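Local coordinates for protein fucose-binding lectin (Kordia periserrulae, PDB 6HTN) that probably binds fucose-containing carbohydrates as a lectin of the beta-propeller type, and was crystallised with methyl alpha-L-fucopyranoside in its pockets, at residues A[48-60]-A[101-114]. Residues are numbered along the deposited sequence; the frame is centred on the assembly and turned at random.
Sequences AISGAGATSWLDS and TPDATSWLDKNGQI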
loop_
_atom_site.group_PDB
_atom_site.type_symbol
_atom_site.label_atom_id
_atom_site.label_comp_id
_atom_site.label_asym_id
_atom_site.label_seq_id
_atom_site.Cartn_x
_atom_site.Cartn_y
_atom_site.Cartn_z
ATOM N N ALA A 48 -2.199 -7.906 13.087
ATOM C CA ALA A 48 -1.893 -6.518 12.675
ATOM C C ALA A 48 -2.398 -6.327 11.251
ATOM O O ALA A 48 -2.835 -7.324 10.605
ATOM C CB ALA A 48 -0.414 -6.270 12.786
ATOM N N ILE A 49 -2.340 -5.108 10.758
ATOM C CA ILE A 49 -2.789 -4.780 9.378
ATOM C C ILE A 49 -1.681 -4.050 8.615
ATOM O O ILE A 49 -1.919 -3.575 7.489
ATOM C CB ILE A 49 -4.081 -3.960 9.384
ATOM C CG1 ILE A 49 -3.910 -2.556 9.995
ATOM C CG2 ILE A 49 -5.188 -4.755 10.065
ATOM C CD1 ILE A 49 -5.152 -1.715 9.920
ATOM N N SER A 50 -0.493 -3.971 9.191
ATOM C CA SER A 50 0.700 -3.457 8.500
ATOM C C SER A 50 1.873 -4.386 8.784
ATOM O O SER A 50 1.769 -5.231 9.659
ATOM C CB SER A 50 1.003 -2.038 8.927
ATOM O OG SER A 50 1.576 -2.057 10.241
ATOM N N GLY A 51 2.962 -4.068 8.106
ATOM C CA GLY A 51 4.265 -4.592 8.517
ATOM C C GLY A 51 4.679 -3.994 9.833
ATOM O O GLY A 51 3.966 -3.220 10.462
ATOM N N ALA A 52 5.873 -4.346 10.276
ATOM C CA ALA A 52 6.354 -3.941 11.596
ATOM C C ALA A 52 7.712 -3.265 11.442
ATOM O O ALA A 52 8.523 -3.664 10.604
ATOM C CB ALA A 52 6.405 -5.145 12.472
ATOM N N GLY A 53 7.890 -2.197 12.157
ATOM C CA GLY A 53 9.218 -1.607 12.353
ATOM C C GLY A 53 9.794 -2.159 13.639
ATOM O O GLY A 53 9.023 -2.519 14.537
ATOM N N ALA A 54 11.096 -2.302 13.677
ATOM C CA ALA A 54 11.725 -2.891 14.864
ATOM C C ALA A 54 12.971 -2.115 15.255
ATOM O O ALA A 54 13.731 -1.667 14.355
ATOM C CB ALA A 54 12.038 -4.339 14.570
ATOM N N THR A 55 13.256 -2.149 16.544
ATOM C CA THR A 55 14.525 -1.612 17.084
ATOM C C THR A 55 14.918 -2.525 18.253
ATOM O O THR A 55 14.046 -3.198 18.829
ATOM C CB THR A 55 14.368 -0.125 17.461
ATOM O OG1 THR A 55 15.717 0.354 17.676
ATOM C CG2 THR A 55 13.450 0.114 18.618
ATOM N N SER A 56 16.185 -2.510 18.626
ATOM C CA SER A 56 16.645 -3.337 19.760
ATOM C C SER A 56 17.860 -2.690 20.384
ATOM O O SER A 56 18.523 -1.871 19.734
ATOM C CB SER A 56 16.944 -4.739 19.286
ATOM O OG SER A 56 17.992 -4.780 18.355
ATOM N N TRP A 57 18.145 -3.061 21.621
ATOM C CA TRP A 57 19.372 -2.561 22.299
ATOM C C TRP A 57 19.825 -3.634 23.292
ATOM O O TRP A 57 18.993 -4.354 23.838
ATOM C CB TRP A 57 19.098 -1.249 23.005
ATOM C CG TRP A 57 18.127 -1.292 24.136
ATOM C CD1 TRP A 57 18.411 -1.419 25.467
ATOM C CD2 TRP A 57 16.708 -1.203 24.054
ATOM N NE1 TRP A 57 17.287 -1.365 26.211
ATOM C CE2 TRP A 57 16.198 -1.227 25.375
ATOM C CE3 TRP A 57 15.800 -1.047 23.004
ATOM C CZ2 TRP A 57 14.851 -1.156 25.671
ATOM C CZ3 TRP A 57 14.467 -0.939 23.319
ATOM C CH2 TRP A 57 13.985 -0.998 24.622
ATOM N N LEU A 58 21.117 -3.590 23.587
ATOM C CA LEU A 58 21.733 -4.473 24.616
ATOM C C LEU A 58 21.914 -3.695 25.897
ATOM O O LEU A 58 22.497 -2.574 25.815
ATOM C CB LEU A 58 23.088 -4.928 24.109
ATOM C CG LEU A 58 23.067 -6.045 23.078
ATOM C CD1 LEU A 58 24.430 -6.164 22.417
ATOM C CD2 LEU A 58 22.591 -7.363 23.742
ATOM N N ASP A 59 21.460 -4.239 27.021
ATOM C CA ASP A 59 21.742 -3.581 28.326
ATOM C C ASP A 59 23.145 -3.991 28.788
ATOM O O ASP A 59 23.822 -4.779 28.107
ATOM C CB ASP A 59 20.618 -3.799 29.314
ATOM C CG ASP A 59 20.479 -5.213 29.823
ATOM O OD1 ASP A 59 21.510 -5.978 29.816
ATOM O OD2 ASP A 59 19.357 -5.546 30.224
ATOM N N SER A 60 23.577 -3.418 29.906
ATOM C CA SER A 60 24.982 -3.602 30.393
ATOM C C SER A 60 25.209 -5.059 30.802
ATOM O O SER A 60 26.381 -5.469 30.837
ATOM C CB SER A 60 25.292 -2.640 31.512
ATOM O OG SER A 60 24.403 -2.886 32.579
ATOM N N THR A 101 3.278 1.731 7.905
ATOM C CA THR A 101 4.133 0.808 8.662
ATOM C C THR A 101 5.088 1.680 9.448
ATOM O O THR A 101 5.876 2.394 8.838
ATOM C CB THR A 101 4.885 -0.176 7.785
ATOM O OG1 THR A 101 3.939 -1.015 7.116
ATOM C CG2 THR A 101 5.851 -1.014 8.590
ATOM N N PRO A 102 5.087 1.620 10.790
ATOM C CA PRO A 102 5.928 2.550 11.544
ATOM C C PRO A 102 7.400 2.249 11.359
ATOM O O PRO A 102 7.816 1.077 11.145
ATOM C CB PRO A 102 5.539 2.294 12.998
ATOM C CG PRO A 102 4.133 1.725 12.924
ATOM C CD PRO A 102 4.123 0.929 11.666
ATOM N N ASP A 103 8.191 3.315 11.419
ATOM C CA ASP A 103 9.652 3.219 11.535
ATOM C C ASP A 103 10.033 3.467 12.991
ATOM O O ASP A 103 9.346 4.227 13.674
ATOM C CB ASP A 103 10.349 4.294 10.690
ATOM C CG ASP A 103 10.311 3.989 9.198
ATOM O OD1 ASP A 103 10.508 2.820 8.820
ATOM O OD2 ASP A 103 10.037 4.965 8.411
ATOM N N ALA A 104 11.125 2.873 13.414
ATOM C CA ALA A 104 11.582 3.080 14.804
ATOM C C ALA A 104 13.101 3.059 14.862
ATOM O O ALA A 104 13.753 2.369 14.079
ATOM C CB ALA A 104 11.045 2.024 15.718
ATOM N N THR A 105 13.646 3.876 15.772
ATOM C CA THR A 105 15.085 3.836 16.088
ATOM C C THR A 105 15.218 4.089 17.601
ATOM O O THR A 105 14.256 4.529 18.240
ATOM C CB THR A 105 15.894 4.810 15.226
ATOM O OG1 THR A 105 17.294 4.534 15.390
ATOM C CG2 THR A 105 15.604 6.243 15.588
ATOM N N SER A 106 16.397 3.732 18.155
ATOM C CA SER A 106 16.578 3.877 19.606
ATOM C C SER A 106 18.074 4.052 19.886
ATOM O O SER A 106 18.911 3.675 19.060
ATOM C CB SER A 106 16.030 2.674 20.352
ATOM O OG SER A 106 16.661 1.503 19.986
ATOM N N TRP A 107 18.356 4.599 21.065
ATOM C CA TRP A 107 19.755 4.710 21.548
ATOM C C TRP A 107 19.750 4.708 23.069
ATOM O O TRP A 107 18.802 5.119 23.681
ATOM C CB TRP A 107 20.444 5.981 20.983
ATOM C CG TRP A 107 19.874 7.253 21.518
ATOM C CD1 TRP A 107 20.371 8.013 22.544
ATOM C CD2 TRP A 107 18.749 7.977 21.018
ATOM N NE1 TRP A 107 19.596 9.106 22.748
ATOM C CE2 TRP A 107 18.578 9.109 21.832
ATOM C CE3 TRP A 107 17.802 7.714 20.019
ATOM C CZ2 TRP A 107 17.554 10.031 21.612
ATOM C CZ3 TRP A 107 16.793 8.609 19.818
ATOM C CH2 TRP A 107 16.666 9.749 20.613
ATOM N N LEU A 108 20.896 4.314 23.633
ATOM C CA LEU A 108 21.122 4.328 25.110
ATOM C C LEU A 108 21.930 5.581 25.468
ATOM O O LEU A 108 22.923 5.826 24.793
ATOM C CB LEU A 108 21.916 3.094 25.491
ATOM C CG LEU A 108 21.090 1.814 25.628
ATOM C CD1 LEU A 108 22.041 0.618 25.677
ATOM C CD2 LEU A 108 20.151 1.864 26.842
ATOM N N ASP A 109 21.486 6.324 26.443
ATOM C CA ASP A 109 22.269 7.478 26.967
ATOM C C ASP A 109 23.323 6.955 27.953
ATOM O O ASP A 109 23.386 5.735 28.239
ATOM C CB ASP A 109 21.359 8.562 27.519
ATOM C CG ASP A 109 20.620 8.243 28.786
ATOM O OD1 ASP A 109 21.077 7.312 29.543
ATOM O OD2 ASP A 109 19.583 8.911 29.019
ATOM N N LYS A 110 24.146 7.876 28.468
ATOM C CA LYS A 110 25.281 7.565 29.375
ATOM C C LYS A 110 24.784 6.856 30.646
ATOM O O LYS A 110 25.602 6.129 31.226
ATOM C CB LYS A 110 26.038 8.866 29.727
ATOM C CG LYS A 110 25.271 9.804 30.657
ATOM C CD LYS A 110 25.950 11.149 30.875
ATOM C CE LYS A 110 25.096 12.131 31.657
ATOM N NZ LYS A 110 25.132 13.464 30.999
ATOM N N ASN A 111 23.543 7.080 31.085
ATOM C CA ASN A 111 22.989 6.478 32.317
ATOM C C ASN A 111 22.353 5.121 32.029
ATOM O O ASN A 111 21.741 4.565 32.978
ATOM C CB ASN A 111 21.938 7.377 32.961
ATOM C CG ASN A 111 22.536 8.724 33.326
ATOM O OD1 ASN A 111 23.708 8.816 33.697
ATOM N ND2 ASN A 111 21.762 9.782 33.196
ATOM N N GLY A 112 22.384 4.643 30.778
ATOM C CA GLY A 112 21.735 3.368 30.426
ATOM C C GLY A 112 20.230 3.493 30.226
ATOM O O GLY A 112 19.539 2.447 30.239
ATOM N N GLN A 113 19.710 4.709 30.080
ATOM C CA GLN A 113 18.270 4.937 29.789
ATOM C C GLN A 113 18.080 4.838 28.274
ATOM O O GLN A 113 18.770 5.546 27.530
ATOM C CB GLN A 113 17.790 6.299 30.294
ATOM C CG GLN A 113 16.376 6.670 29.883
ATOM C CD GLN A 113 15.345 5.714 30.405
ATOM O OE1 GLN A 113 15.169 5.576 31.607
ATOM N NE2 GLN A 113 14.587 5.068 29.523
ATOM N N ILE A 114 17.166 3.980 27.865
ATOM C CA ILE A 114 16.808 3.885 26.416
ATOM C C ILE A 114 15.961 5.088 26.031
ATOM O O ILE A 114 15.090 5.537 26.772
ATOM C CB ILE A 114 16.101 2.531 26.141
ATOM C CG1 ILE A 114 16.021 2.267 24.633
ATOM C CG2 ILE A 114 14.755 2.473 26.790
ATOM C CD1 ILE A 114 17.310 2.078 23.956
HETATM O O HOH W 1 19.333 0.669 19.939
#
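Ile114 packs over one face of the Trp57 indole, the two side chains crossing at about a right angle, with CG1 3.4 Å from the centroid of the six-membered ring and only 7° off its normal, a CH-pi contact over the ring centre. Its CD1 reaches on to Trp57 CD2 at 3.3 Å, while Leu108 approaches the same indole obliquely, CD2 being 4.0 Å from Trp57 CD1. Two torsions produce this fit: Trp57 carries CG between its backbone N and carbonyl carbon (chi1 65°), and Ile114 holds CG1 opposite its own N. The ring of His65 also stacks with Trp57.

Next along the strands the chemistry turns polar. Thr55 OG1 and Ser106 OG share a hydrogen bond of 2.7 Å, in which either hydroxyl may donate. A water joins in, donating to Ser56 O at 2.7 Å and lying 2.8 Å from Ser106 OG. Closer still to the start of the strands the backbones come close, Gly53 CA making a CA-H...O contact of 3.3 Å with Pro102 O; in the loops before the strands Gly51 N bonds weakly to the side-chain hydroxyl of Thr101.

Strands 53-58 and 103-108 run nearly parallel, yet each is the first strand of its own four-stranded antiparallel sheet, so the contact illustrates face-to-face packing of successive propeller blades. Thr105 OG1 is hydrogen-bonded to Ser5 OG of the second subunit, another copy of this protein, so strand 103-108 also faces the subunit interface. Ile114 also touches bound methyl alpha-L-fucopyranoside, as part of its pocket; Trp57, packed against Ile114, thus probably acts as a second-shell residue that helps to position this apolar part of the sugar site.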